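Local coordinates for protocadherin gamma-B3 (Homo sapiens, PDB 5K8R), which probably mediates calcium-dependent cell adhesion through its extracellular cadherin repeats and may help establish specific neuronal connections in the brain, at residues N244-V258 and R282-G295. Numbering follows the deposited sequence.
With CA (calcium ion), chain H.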
ATOM      1  N   ASN A 244       5.560  -2.788   3.696  1.00 40.57           N
ATOM      2  CA  ASN A 244       6.171  -1.622   4.322  1.00 44.37           C
ATOM      3  C   ASN A 244       7.399  -1.968   5.156  1.00 54.76           C
ATOM      4  O   ASN A 244       8.016  -1.054   5.715  1.00 49.15           O
ATOM      5  CB  ASN A 244       5.144  -0.898   5.196  1.00 49.21           C
ATOM      6  CG  ASN A 244       3.961  -0.384   4.403  1.00 55.98           C
ATOM      7  OD1 ASN A 244       4.092  -0.019   3.235  1.00 54.50           O
ATOM      8  ND2 ASN A 244       2.794  -0.350   5.037  1.00 64.78           N
ATOM      9  N   ALA A 245       7.769  -3.247   5.259  1.00 53.90           N
ATOM     10  CA  ALA A 245       8.940  -3.659   6.015  1.00 49.49           C
ATOM     11  C   ALA A 245       9.957  -4.443   5.198  1.00 57.69           C
ATOM     12  O   ALA A 245      11.083  -4.635   5.673  1.00 60.15           O
ATOM     13  CB  ALA A 245       8.524  -4.499   7.233  1.00 45.53           C
ATOM     14  N   GLU A 246       9.603  -4.903   4.000  1.00 55.52           N
ATOM     15  CA  GLU A 246      10.547  -5.624   3.154  1.00 61.28           C
ATOM     16  C   GLU A 246      11.637  -4.672   2.678  1.00 59.38           C
ATOM     17  O   GLU A 246      11.346  -3.654   2.041  1.00 64.80           O
ATOM     18  CB  GLU A 246       9.824  -6.249   1.965  1.00 71.32           C
ATOM     19  CG  GLU A 246       8.741  -7.243   2.346  1.00 86.03           C
ATOM     20  CD  GLU A 246       8.047  -7.839   1.137  1.00 98.13           C
ATOM     21  OE1 GLU A 246       8.433  -7.495   0.000  1.00101.08           O
ATOM     22  OE2 GLU A 246       7.117  -8.651   1.324  1.00103.71           O
ATOM     23  N   ILE A 247      12.891  -5.004   2.975  1.00 54.33           N
ATOM     24  CA  ILE A 247      14.026  -4.122   2.727  1.00 49.28           C
ATOM     25  C   ILE A 247      14.909  -4.737   1.651  1.00 45.56           C
ATOM     26  O   ILE A 247      15.248  -5.925   1.718  1.00 44.34           O
ATOM     27  CB  ILE A 247      14.827  -3.870   4.016  1.00 49.11           C
ATOM     28  CG1 ILE A 247      13.965  -3.128   5.037  1.00 43.82           C
ATOM     29  CG2 ILE A 247      16.101  -3.095   3.715  1.00 49.49           C
ATOM     30  CD1 ILE A 247      14.641  -2.921   6.372  1.00 53.73           C
ATOM     31  N   ILE A 248      15.331  -3.896   0.707  1.00 49.81           N
ATOM     32  CA  ILE A 248      16.229  -4.287  -0.375  1.00 53.54           C
ATOM     33  C   ILE A 248      17.504  -3.438  -0.292  1.00 44.44           C
ATOM     34  O   ILE A 248      17.444  -2.210  -0.338  1.00 43.00           O
ATOM     35  CB  ILE A 248      15.576  -4.094  -1.755  1.00 52.13           C
ATOM     36  CG1 ILE A 248      15.221  -2.622  -1.976  1.00 55.96           C
ATOM     37  CG2 ILE A 248      14.340  -4.970  -1.887  1.00 59.78           C
ATOM     38  CD1 ILE A 248      14.773  -2.307  -3.387  1.00 45.62           C
ATOM     39  N   TYR A 249      18.652  -4.099  -0.163  1.00 39.07           N
ATOM     40  CA  TYR A 249      19.941  -3.434  -0.050  1.00 43.83           C
ATOM     41  C   TYR A 249      20.616  -3.378  -1.414  1.00 49.56           C
ATOM     42  O   TYR A 249      20.451  -4.276  -2.244  1.00 57.89           O
ATOM     43  CB  TYR A 249      20.852  -4.162   0.942  1.00 37.24           C
ATOM     44  CG  TYR A 249      20.238  -4.402   2.302  1.00 42.82           C
ATOM     45  CD1 TYR A 249      20.381  -3.473   3.323  1.00 40.70           C
ATOM     46  CD2 TYR A 249      19.525  -5.564   2.569  1.00 44.03           C
ATOM     47  CE1 TYR A 249      19.827  -3.691   4.571  1.00 32.57           C
ATOM     48  CE2 TYR A 249      18.967  -5.791   3.813  1.00 35.96           C
ATOM     49  CZ  TYR A 249      19.121  -4.852   4.810  1.00 42.20           C
ATOM     50  OH  TYR A 249      18.567  -5.073   6.050  1.00 58.77           O
ATOM     51  N   ALA A 250      21.387  -2.317  -1.637  1.00 36.05           N
ATOM     52  CA  ALA A 250      22.089  -2.168  -2.904  1.00 42.85           C
ATOM     53  C   ALA A 250      23.265  -1.221  -2.725  1.00 47.71           C
ATOM     54  O   ALA A 250      23.257  -0.362  -1.842  1.00 47.86           O
ATOM     55  CB  ALA A 250      21.156  -1.653  -4.006  1.00 36.25           C
ATOM     56  N   PHE A 251      24.274  -1.393  -3.572  1.00 37.31           N
ATOM     57  CA  PHE A 251      25.390  -0.461  -3.620  1.00 45.84           C
ATOM     58  C   PHE A 251      24.979   0.817  -4.341  1.00 40.48           C
ATOM     59  O   PHE A 251      24.088   0.814  -5.195  1.00 37.71           O
ATOM     60  CB  PHE A 251      26.591  -1.090  -4.327  1.00 52.29           C
ATOM     61  CG  PHE A 251      27.292  -2.146  -3.519  1.00 41.47           C
ATOM     62  CD1 PHE A 251      27.318  -2.080  -2.137  1.00 42.98           C
ATOM     63  CD2 PHE A 251      27.929  -3.204  -4.147  1.00 34.77           C
ATOM     64  CE1 PHE A 251      27.969  -3.048  -1.395  1.00 40.77           C
ATOM     65  CE2 PHE A 251      28.578  -4.176  -3.411  1.00 35.39           C
ATOM     66  CZ  PHE A 251      28.599  -4.096  -2.032  1.00 34.80           C
ATOM     67  N   ILE A 252      25.635   1.922  -3.985  1.00 48.15           N
ATOM     68  CA  ILE A 252      25.418   3.201  -4.648  1.00 45.92           C
ATOM     69  C   ILE A 252      26.767   3.830  -4.964  1.00 44.59           C
ATOM     70  O   ILE A 252      27.756   3.616  -4.256  1.00 41.48           O
ATOM     71  CB  ILE A 252      24.558   4.167  -3.800  1.00 41.14           C
ATOM     72  CG1 ILE A 252      25.237   4.457  -2.461  1.00 36.83           C
ATOM     73  CG2 ILE A 252      23.160   3.603  -3.592  1.00 51.16           C
ATOM     74  CD1 ILE A 252      24.510   5.476  -1.619  1.00 37.91           C
ATOM     75  N   ASN A 253      26.798   4.610  -6.048  1.00 50.96           N
ATOM     76  CA  ASN A 253      28.002   5.321  -6.486  1.00 53.18           C
ATOM     77  C   ASN A 253      29.184   4.368  -6.650  1.00 54.58           C
ATOM     78  O   ASN A 253      30.330   4.704  -6.345  1.00 63.84           O
ATOM     79  CB  ASN A 253      28.349   6.458  -5.522  1.00 38.89           C
ATOM     80  CG  ASN A 253      27.323   7.571  -5.542  1.00 54.18           C
ATOM     81  OD1 ASN A 253      26.886   8.007  -6.607  1.00 65.26           O
ATOM     82  ND2 ASN A 253      26.925   8.033  -4.363  1.00 60.68           N
ATOM     83  N   ILE A 254      28.903   3.171  -7.140  1.00 45.80           N
ATOM     84  CA  ILE A 254      29.920   2.136  -7.265  1.00 37.58           C
ATOM     85  C   ILE A 254      30.557   2.223  -8.644  1.00 44.81           C
ATOM     86  O   ILE A 254      29.938   2.674  -9.615  1.00 64.26           O
ATOM     87  CB  ILE A 254      29.322   0.738  -6.995  1.00 59.91           C
ATOM     88  CG1 ILE A 254      30.399  -0.195  -6.449  1.00 58.24           C
ATOM     89  CG2 ILE A 254      28.692   0.156  -8.253  1.00 61.87           C
ATOM     90  CD1 ILE A 254      31.115   0.373  -5.249  1.00 58.14           C
ATOM     91  N   GLY A 255      31.820   1.804  -8.727  1.00 52.64           N
ATOM     92  CA  GLY A 255      32.553   1.783  -9.971  1.00 50.99           C
ATOM     93  C   GLY A 255      32.705   0.366 -10.504  1.00 70.46           C
ATOM     94  O   GLY A 255      32.430  -0.622  -9.825  1.00 72.88           O
ATOM     95  N   LYS A 256      33.160   0.285 -11.758  1.00 82.95           N
ATOM     96  CA  LYS A 256      33.325  -1.018 -12.390  1.00 80.29           C
ATOM     97  C   LYS A 256      34.443  -1.827 -11.745  1.00 63.29           C
ATOM     98  O   LYS A 256      34.391  -3.062 -11.755  1.00 53.25           O
ATOM     99  CB  LYS A 256      33.582  -0.852 -13.886  1.00 87.24           C
ATOM    100  CG  LYS A 256      32.336  -0.515 -14.688  1.00 84.66           C
ATOM    101  CD  LYS A 256      32.578  -0.673 -16.177  1.00 81.76           C
ATOM    102  CE  LYS A 256      31.287  -0.513 -16.961  1.00 81.94           C
ATOM    103  NZ  LYS A 256      31.492  -0.725 -18.420  1.00 84.24           N
ATOM    104  N   GLU A 257      35.457  -1.161 -11.184  1.00 63.55           N
ATOM    105  CA  GLU A 257      36.515  -1.892 -10.492  1.00 73.38           C
ATOM    106  C   GLU A 257      35.998  -2.565  -9.229  1.00 71.99           C
ATOM    107  O   GLU A 257      36.559  -3.575  -8.791  1.00 82.37           O
ATOM    108  CB  GLU A 257      37.678  -0.961 -10.148  1.00 84.70           C
ATOM    109  CG  GLU A 257      37.295   0.244  -9.304  1.00 94.35           C
ATOM    110  CD  GLU A 257      38.505   0.971  -8.750  1.00102.70           C
ATOM    111  OE1 GLU A 257      39.222   0.381  -7.915  1.00100.68           O
ATOM    112  OE2 GLU A 257      38.754   2.124  -9.162  1.00108.74           O
ATOM    113  N   VAL A 258      34.935  -2.028  -8.634  1.00 62.49           N
ATOM    114  CA  VAL A 258      34.362  -2.593  -7.418  1.00 56.38           C
ATOM    115  C   VAL A 258      33.141  -3.431  -7.770  1.00 50.77           C
ATOM    116  O   VAL A 258      32.815  -4.396  -7.069  1.00 44.70           O
ATOM    117  CB  VAL A 258      34.003  -1.485  -6.416  1.00 53.57           C
ATOM    118  CG1 VAL A 258      33.684  -2.083  -5.060  1.00 53.21           C
ATOM    119  CG2 VAL A 258      35.140  -0.475  -6.320  1.00 69.76           C
ATOM    120  N   ARG A 282      44.945  -1.903  -4.464  1.00 50.86           N
ATOM    121  CA  ARG A 282      44.125  -1.038  -3.626  1.00 51.89           C
ATOM    122  C   ARG A 282      43.986  -1.685  -2.256  1.00 49.18           C
ATOM    123  O   ARG A 282      43.704  -2.883  -2.165  1.00 42.58           O
ATOM    124  CB  ARG A 282      42.751  -0.800  -4.262  1.00 44.76           C
ATOM    125  CG  ARG A 282      41.905   0.254  -3.567  1.00 51.09           C
ATOM    126  CD  ARG A 282      40.691   0.613  -4.408  1.00 46.33           C
ATOM    127  NE  ARG A 282      39.735   1.442  -3.678  1.00 48.86           N
ATOM    128  CZ  ARG A 282      38.568   1.846  -4.172  1.00 58.29           C
ATOM    129  NH1 ARG A 282      38.210   1.501  -5.401  1.00 54.22           N
ATOM    130  NH2 ARG A 282      37.760   2.597  -3.435  1.00 54.76           N
ATOM    131  N   ASP A 283      44.185  -0.895  -1.202  1.00 48.87           N
ATOM    132  CA  ASP A 283      44.221  -1.410   0.160  1.00 45.94           C
ATOM    133  C   ASP A 283      42.951  -1.128   0.952  1.00 43.37           C
ATOM    134  O   ASP A 283      42.844  -1.576   2.099  1.00 37.87           O
ATOM    135  CB  ASP A 283      45.431  -0.837   0.909  1.00 38.71           C
ATOM    136  CG  ASP A 283      45.495   0.681   0.850  1.00 50.86           C
ATOM    137  OD1 ASP A 283      44.496   1.315   0.452  1.00 55.78           O
ATOM    138  OD2 ASP A 283      46.552   1.242   1.210  1.00 57.28           O
ATOM    139  N   SER A 284      41.993  -0.403   0.382  1.00 37.80           N
ATOM    140  CA  SER A 284      40.777  -0.065   1.109  1.00 43.32           C
ATOM    141  C   SER A 284      39.669   0.252   0.118  1.00 48.01           C
ATOM    142  O   SER A 284      39.924   0.747  -0.984  1.00 42.48           O
ATOM    143  CB  SER A 284      41.001   1.121   2.054  1.00 42.26           C
ATOM    144  OG  SER A 284      39.809   1.458   2.741  1.00 43.86           O
ATOM    145  N   TYR A 285      38.433  -0.036   0.526  1.00 45.53           N
ATOM    146  CA  TYR A 285      37.249   0.233  -0.283  1.00 39.39           C
ATOM    147  C   TYR A 285      36.184   0.863   0.601  1.00 37.05           C
ATOM    148  O   TYR A 285      35.767   0.262   1.594  1.00 42.11           O
ATOM    149  CB  TYR A 285      36.709  -1.049  -0.926  1.00 37.11           C
ATOM    150  CG  TYR A 285      37.625  -1.677  -1.953  1.00 38.01           C
ATOM    151  CD1 TYR A 285      37.491  -1.383  -3.304  1.00 48.31           C
ATOM    152  CD2 TYR A 285      38.614  -2.574  -1.574  1.00 43.12           C
ATOM    153  CE1 TYR A 285      38.320  -1.960  -4.247  1.00 45.90           C
ATOM    154  CE2 TYR A 285      39.450  -3.155  -2.511  1.00 39.98           C
ATOM    155  CZ  TYR A 285      39.298  -2.844  -3.845  1.00 39.83           C
ATOM    156  OH  TYR A 285      40.127  -3.420  -4.780  1.00 57.49           O
ATOM    157  N   THR A 286      35.742   2.064   0.241  1.00 33.45           N
ATOM    158  CA  THR A 286      34.630   2.727   0.912  1.00 43.66           C
ATOM    159  C   THR A 286      33.446   2.760  -0.046  1.00 47.45           C
ATOM    160  O   THR A 286      33.522   3.381  -1.112  1.00 47.78           O
ATOM    161  CB  THR A 286      35.008   4.138   1.360  1.00 48.69           C
ATOM    162  OG1 THR A 286      36.018   4.063   2.374  1.00 59.31           O
ATOM    163  CG2 THR A 286      33.792   4.860   1.920  1.00 48.49           C
ATOM    164  N   ILE A 287      32.360   2.089   0.334  1.00 48.00           N
ATOM    165  CA  ILE A 287      31.214   1.872  -0.539  1.00 43.98           C
ATOM    166  C   ILE A 287      29.954   2.338   0.175  1.00 38.18           C
ATOM    167  O   ILE A 287      29.755   2.030   1.354  1.00 40.06           O
ATOM    168  CB  ILE A 287      31.082   0.389  -0.939  1.00 30.25           C
ATOM    169  CG1 ILE A 287      32.381  -0.116  -1.569  1.00 29.77           C
ATOM    170  CG2 ILE A 287      29.915   0.196  -1.884  1.00 36.93           C
ATOM    171  CD1 ILE A 287      32.446  -1.622  -1.690  1.00 33.14           C
ATOM    172  N   GLY A 288      29.103   3.070  -0.540  1.00 43.97           N
ATOM    173  CA  GLY A 288      27.819   3.481   0.002  1.00 34.46           C
ATOM    174  C   GLY A 288      26.762   2.406  -0.207  1.00 41.07           C
ATOM    175  O   GLY A 288      26.681   1.787  -1.268  1.00 39.03           O
ATOM    176  N   VAL A 289      25.943   2.200   0.821  1.00 32.69           N
ATOM    177  CA  VAL A 289      24.912   1.169   0.821  1.00 40.01           C
ATOM    178  C   VAL A 289      23.562   1.827   1.078  1.00 46.43           C
ATOM    179  O   VAL A 289      23.430   2.653   1.991  1.00 39.36           O
ATOM    180  CB  VAL A 289      25.199   0.077   1.868  1.00 36.16           C
ATOM    181  CG1 VAL A 289      24.048  -0.915   1.934  1.00 34.93           C
ATOM    182  CG2 VAL A 289      26.502  -0.637   1.540  1.00 28.50           C
ATOM    183  N   GLU A 290      22.568   1.455   0.275  1.00 42.18           N
ATOM    184  CA  GLU A 290      21.211   1.970   0.368  1.00 32.66           C
ATOM    185  C   GLU A 290      20.251   0.840   0.713  1.00 30.25           C
ATOM    186  O   GLU A 290      20.373  -0.273   0.189  1.00 35.46           O
ATOM    187  CB  GLU A 290      20.781   2.628  -0.950  1.00 38.42           C
ATOM    188  CG  GLU A 290      19.317   3.041  -1.002  1.00 43.47           C
ATOM    189  CD  GLU A 290      18.855   3.373  -2.406  1.00 55.27           C
ATOM    190  OE1 GLU A 290      19.512   2.928  -3.371  1.00 70.83           O
ATOM    191  OE2 GLU A 290      17.837   4.081  -2.548  1.00 64.58           O
ATOM    192  N   ALA A 291      19.301   1.134   1.598  1.00 36.02           N
ATOM    193  CA  ALA A 291      18.236   0.213   1.966  1.00 47.53           C
ATOM    194  C   ALA A 291      16.894   0.872   1.685  1.00 40.31           C
ATOM    195  O   ALA A 291      16.648   2.001   2.127  1.00 35.01           O
ATOM    196  CB  ALA A 291      18.329  -0.187   3.441  1.00 29.54           C
ATOM    197  N   LYS A 292      16.034   0.173   0.947  1.00 42.12           N
ATOM    198  CA  LYS A 292      14.716   0.675   0.590  1.00 43.77           C
ATOM    199  C   LYS A 292      13.640  -0.279   1.091  1.00 49.15           C
ATOM    200  O   LYS A 292      13.888  -1.473   1.282  1.00 57.71           O
ATOM    201  CB  LYS A 292      14.576   0.854  -0.927  1.00 40.45           C
ATOM    202  CG  LYS A 292      15.519   1.879  -1.531  1.00 64.72           C
ATOM    203  CD  LYS A 292      15.406   1.898  -3.047  1.00 77.37           C
ATOM    204  CE  LYS A 292      13.977   2.167  -3.493  1.00 84.64           C
ATOM    205  NZ  LYS A 292      13.845   2.138  -4.977  1.00 91.91           N
ATOM    206  N   ASP A 293      12.441   0.256   1.303  1.00 48.04           N
ATOM    207  CA  ASP A 293      11.294  -0.552   1.687  1.00 45.97           C
ATOM    208  C   ASP A 293      10.239  -0.512   0.581  1.00 54.50           C
ATOM    209  O   ASP A 293      10.484  -0.015  -0.527  1.00 59.48           O
ATOM    210  CB  ASP A 293      10.734  -0.090   3.039  1.00 43.20           C
ATOM    211  CG  ASP A 293      10.320   1.374   3.047  1.00 53.86           C
ATOM    212  OD1 ASP A 293      10.348   2.023   1.981  1.00 58.93           O
ATOM    213  OD2 ASP A 293       9.951   1.871   4.133  1.00 36.48           O
ATOM    214  N   GLY A 294       9.054  -1.046   0.885  1.00 53.98           N
ATOM    215  CA  GLY A 294       7.992  -1.075  -0.109  1.00 44.53           C
ATOM    216  C   GLY A 294       7.451   0.303  -0.441  1.00 51.43           C
ATOM    217  O   GLY A 294       7.096   0.577  -1.591  1.00 69.79           O
ATOM    218  N   GLY A 295       7.380   1.184   0.553  1.00 48.97           N
ATOM    219  CA  GLY A 295       6.946   2.551   0.359  1.00 57.31           C
ATOM    220  C   GLY A 295       8.028   3.503  -0.098  1.00 58.57           C
ATOM    221  O   GLY A 295       7.828   4.722  -0.041  1.00 62.91           O
TER
HETATM  222 CA    CA H 507       8.795   1.082   6.445  1.00 42.80          CA
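Ile248 and Lys292 begin an antiparallel ladder that joins strand 248-252, at the margin of a four-stranded sheet in the third cadherin repeat, to strand 284-292. Their backbones bond in both directions, as do those of Ala250 and Glu290, where Glu290 N meets Ala250 O at 2.9 Å almost straight (174°). On one face of the sheet Ile248 CG1 rests on Lys292 CB, while Ile252 CG1 lies against the carbonyl group of Gly288, where a side chain on that glycine would collide with it.

Most of the apolar contacts gather on or beyond the other face, turned toward the second sheet of the sandwich. Ala291 CB touches both Ile247 CG2 and Tyr249 CD1, and Val289 CG2 meets the edge of the Phe251 ring. Ile287 divides its branches: CG2, anti to the backbone N, reaches Phe251 CD1 (3.5 Å) and Ile254 CD1, whereas CD1 packs on Val258 CG1 (3.6 Å) of helix 256-259.

Charged groups mark both ends. Arg282 NH1 forms a salt bridge to Glu257 OE1 at 2.9 Å, in the guanidinium plane; its hydrogen bond is weak and bent, the carboxylate is turned 79° from that plane, and the Glu257 side chain is poorly ordered, so the bridge is loose at best. NE bonds to Ser284 O, and Tyr285 CD1 lies 3.4 Å above the guanidinium plane, over its centre. A leucine in place of Arg282 would probably leave the Glu257 carboxylate without this mate and Ser284 O without its side-chain donor. At the far end Asn244 O (2.4 Å) and Asp293 OD2 (2.7 Å) bind one calcium ion, whose site Asn206, Asn208, Asp238 and Asp240 complete. The chemistry thus couples a sandwich's hydrogen-bonded edge and apolar interior to the calcium-bound junction with the preceding repeat.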